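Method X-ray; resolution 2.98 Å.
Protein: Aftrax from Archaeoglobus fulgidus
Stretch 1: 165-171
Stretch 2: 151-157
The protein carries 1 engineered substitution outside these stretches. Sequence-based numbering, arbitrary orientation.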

# COMPACT_ATOMS: atom_id res chain seq x y z
N GLY E 165 5.22 -16.57 6.83
CA GLY E 165 4.47 -15.78 7.79
C GLY E 165 4.81 -15.92 9.27
O GLY E 165 4.30 -15.14 10.08
N LEU E 166 5.65 -16.89 9.61
CA LEU E 166 5.86 -17.29 11.01
C LEU E 166 6.06 -16.15 12.01
O LEU E 166 5.34 -16.06 12.99
CB LEU E 166 7.02 -18.27 11.12
CG LEU E 166 6.86 -19.52 11.97
CD1 LEU E 166 8.18 -19.85 12.63
CD2 LEU E 166 5.79 -19.35 12.99
N ARG E 167 7.04 -15.27 11.78
CA ARG E 167 7.34 -14.21 12.75
C ARG E 167 6.11 -13.38 13.12
O ARG E 167 5.81 -13.18 14.31
CB ARG E 167 8.45 -13.30 12.22
CG ARG E 167 9.71 -13.30 13.07
CD ARG E 167 9.46 -12.60 14.39
NE ARG E 167 10.62 -12.66 15.27
CZ ARG E 167 10.57 -12.92 16.57
NH1 ARG E 167 9.40 -13.14 17.16
NH2 ARG E 167 11.68 -12.96 17.28
N LYS E 168 5.38 -12.91 12.10
CA LYS E 168 4.16 -12.14 12.34
C LYS E 168 3.15 -12.97 13.14
O LYS E 168 2.59 -12.48 14.14
CB LYS E 168 3.53 -11.62 11.04
N LYS E 169 2.94 -14.22 12.73
CA LYS E 169 1.96 -15.08 13.40
C LYS E 169 2.31 -15.25 14.86
O LYS E 169 1.44 -15.15 15.72
CB LYS E 169 1.84 -16.45 12.73
CG LYS E 169 1.36 -16.42 11.28
CD LYS E 169 0.23 -17.43 11.04
CE LYS E 169 -0.26 -17.34 9.59
NZ LYS E 169 0.86 -17.50 8.59
N LEU E 170 3.59 -15.49 15.12
CA LEU E 170 4.07 -15.72 16.47
C LEU E 170 3.93 -14.47 17.32
O LEU E 170 3.62 -14.57 18.50
CB LEU E 170 5.52 -16.22 16.47
CG LEU E 170 5.62 -17.71 16.16
CD1 LEU E 170 7.05 -18.20 16.18
CD2 LEU E 170 4.77 -18.52 17.13
N ASP E 171 4.15 -13.30 16.73
CA ASP E 171 3.92 -12.06 17.47
C ASP E 171 2.45 -11.92 17.87
O ASP E 171 2.14 -11.67 19.06
CB ASP E 171 4.42 -10.83 16.71
CG ASP E 171 5.92 -10.67 16.83
OD1 ASP E 171 6.50 -11.32 17.74
OD2 ASP E 171 6.51 -9.91 16.04
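Stretch 2 (151-157) RLMEFTT

Stretch 2 lies on stretch 1 through a small, mainly apolar side-chain contact, in which a short helical segment and a beta turn pack against one side of a second helix without a single hydrogen bond between the two. The area buried, both sides summed, is 351 Å², and it comes from three residues of stretch 1 (Leu166, Arg167 and Leu170) and four of stretch 2 (Leu152, Met153, Phe155 and Thr156).

The backbone of stretch 1 is helical up to Asp171 and beyond, as the bonds from Lys169 N to Gly165 O (3.1 Å), Leu170 N to Leu166 O (2.8 Å) and Asp171 N to Arg167 O (2.9 Å) attest. Stretch 2 carries on a helix that begins earlier in the chain and includes a type I beta turn from Met153 to Thr156, closed by Thr156 N to Met153 O at 3.0 Å. The same carbonyl also accepts a bond from the Thr156 side chain, Thr156 OG1 to Met153 O at 3.0 Å, so this hydroxyl is tied back to its own turn.

The two chains run in opposite senses where they meet. The nearest CA pairs are Arg167 with Thr156, 6.5 Å between their CA atoms, and Leu170 with Met153, 7.4 Å between their CA atoms: three residues forward in stretch 1 match three residues back in stretch 2.

Leu166 and Leu170, one helical turn apart, both direct their CA-to-CB bonds toward stretch 2. Leu170 has the wider set of neighbours. Leu170 CD1 lies 3.6 Å from Leu152 O, 3.8 Å from Leu152 CB and 3.8 Å from Met153 SD, which places this methyl against the backbone and side chains of Leu152 and Met153. Leu166 CD1 reaches the same carbonyl, Leu152 O, at 3.9 Å, and also meets Phe155 CB at 4.0 Å. Leu152 O takes a hydrogen bond from Phe155 N (3.1 Å) within stretch 2, and the leucine methyls approach it by packing alone. Phe155 contributes little beyond its CB, because the end of its side chain leads away from stretch 1.

Arg167 flanks this apolar patch. Its CA-to-CB bond points sideways, but the end of the side chain comes nearer, with Arg167 NE 3.4 Å from Thr156 CG2 and Arg167 NH2 3.2 Å from Met153 CE. Thr156 OG1 lies over one face of the guanidinium, while Met153 CE approaches it obliquely. The charge is answered within its own helix by a salt bridge from Arg167 NH1 to Asp171 OD1, 3.5 Å long. Met153 resembles Arg167 in its approach: CA-to-CB runs sideways, and with chi1, chi2 and chi3 all m the chain brings SD and CE up to Leu170 and Arg167. Glu154, by contrast, points away and touches nothing in stretch 1.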

# COMPACT_ATOMS: atom_id res chain seq x y z
N ARG E 151 8.40 -23.45 21.50
CA ARG E 151 9.00 -24.33 20.51
C ARG E 151 9.11 -23.67 19.13
O ARG E 151 10.16 -23.73 18.50
CB ARG E 151 8.23 -25.66 20.43
CG ARG E 151 8.19 -26.42 21.76
CD ARG E 151 9.14 -27.63 21.80
NE ARG E 151 10.18 -27.54 20.78
CZ ARG E 151 11.32 -26.88 20.94
NH1 ARG E 151 11.56 -26.23 22.08
NH2 ARG E 151 12.21 -26.84 19.95
N LEU E 152 8.04 -23.03 18.68
CA LEU E 152 8.04 -22.40 17.36
C LEU E 152 8.99 -21.22 17.25
O LEU E 152 9.42 -20.88 16.15
CB LEU E 152 6.63 -21.94 16.98
CG LEU E 152 5.89 -22.85 16.01
CD1 LEU E 152 6.16 -24.30 16.34
CD2 LEU E 152 4.39 -22.54 16.04
N MET E 153 9.32 -20.58 18.36
CA MET E 153 10.23 -19.45 18.30
C MET E 153 11.61 -19.88 17.81
O MET E 153 12.35 -19.12 17.18
CB MET E 153 10.33 -18.73 19.64
CG MET E 153 9.27 -17.66 19.83
SD MET E 153 9.39 -16.34 18.60
CE MET E 153 10.85 -15.50 19.12
N GLU E 154 11.95 -21.14 18.09
CA GLU E 154 13.26 -21.66 17.75
C GLU E 154 13.43 -21.79 16.22
O GLU E 154 14.51 -22.14 15.74
CB GLU E 154 13.49 -23.00 18.47
CG GLU E 154 14.85 -23.11 19.16
CD GLU E 154 14.76 -23.19 20.69
OE1 GLU E 154 13.75 -23.72 21.19
OE2 GLU E 154 15.71 -22.72 21.38
N PHE E 155 12.37 -21.50 15.47
CA PHE E 155 12.43 -21.57 14.00
C PHE E 155 12.56 -20.20 13.34
O PHE E 155 12.63 -20.11 12.12
CB PHE E 155 11.22 -22.31 13.43
CG PHE E 155 11.30 -23.80 13.59
CD1 PHE E 155 11.02 -24.39 14.81
CD2 PHE E 155 11.66 -24.60 12.53
CE1 PHE E 155 11.09 -25.76 14.96
CE2 PHE E 155 11.73 -25.97 12.68
CZ PHE E 155 11.45 -26.55 13.89
N THR E 156 12.59 -19.15 14.15
CA THR E 156 12.68 -17.80 13.63
C THR E 156 14.03 -17.53 12.97
O THR E 156 14.13 -16.70 12.06
CB THR E 156 12.45 -16.80 14.77
OG1 THR E 156 11.17 -17.07 15.36
CG2 THR E 156 12.49 -15.35 14.28
N THR E 157 15.06 -18.25 13.43
CA THR E 157 16.44 -18.09 12.97
C THR E 157 16.60 -18.24 11.46
O THR E 157 17.45 -17.59 10.84
CB THR E 157 17.36 -19.12 13.64
OG1 THR E 157 16.85 -20.45 13.39
CG2 THR E 157 17.42 -18.88 15.14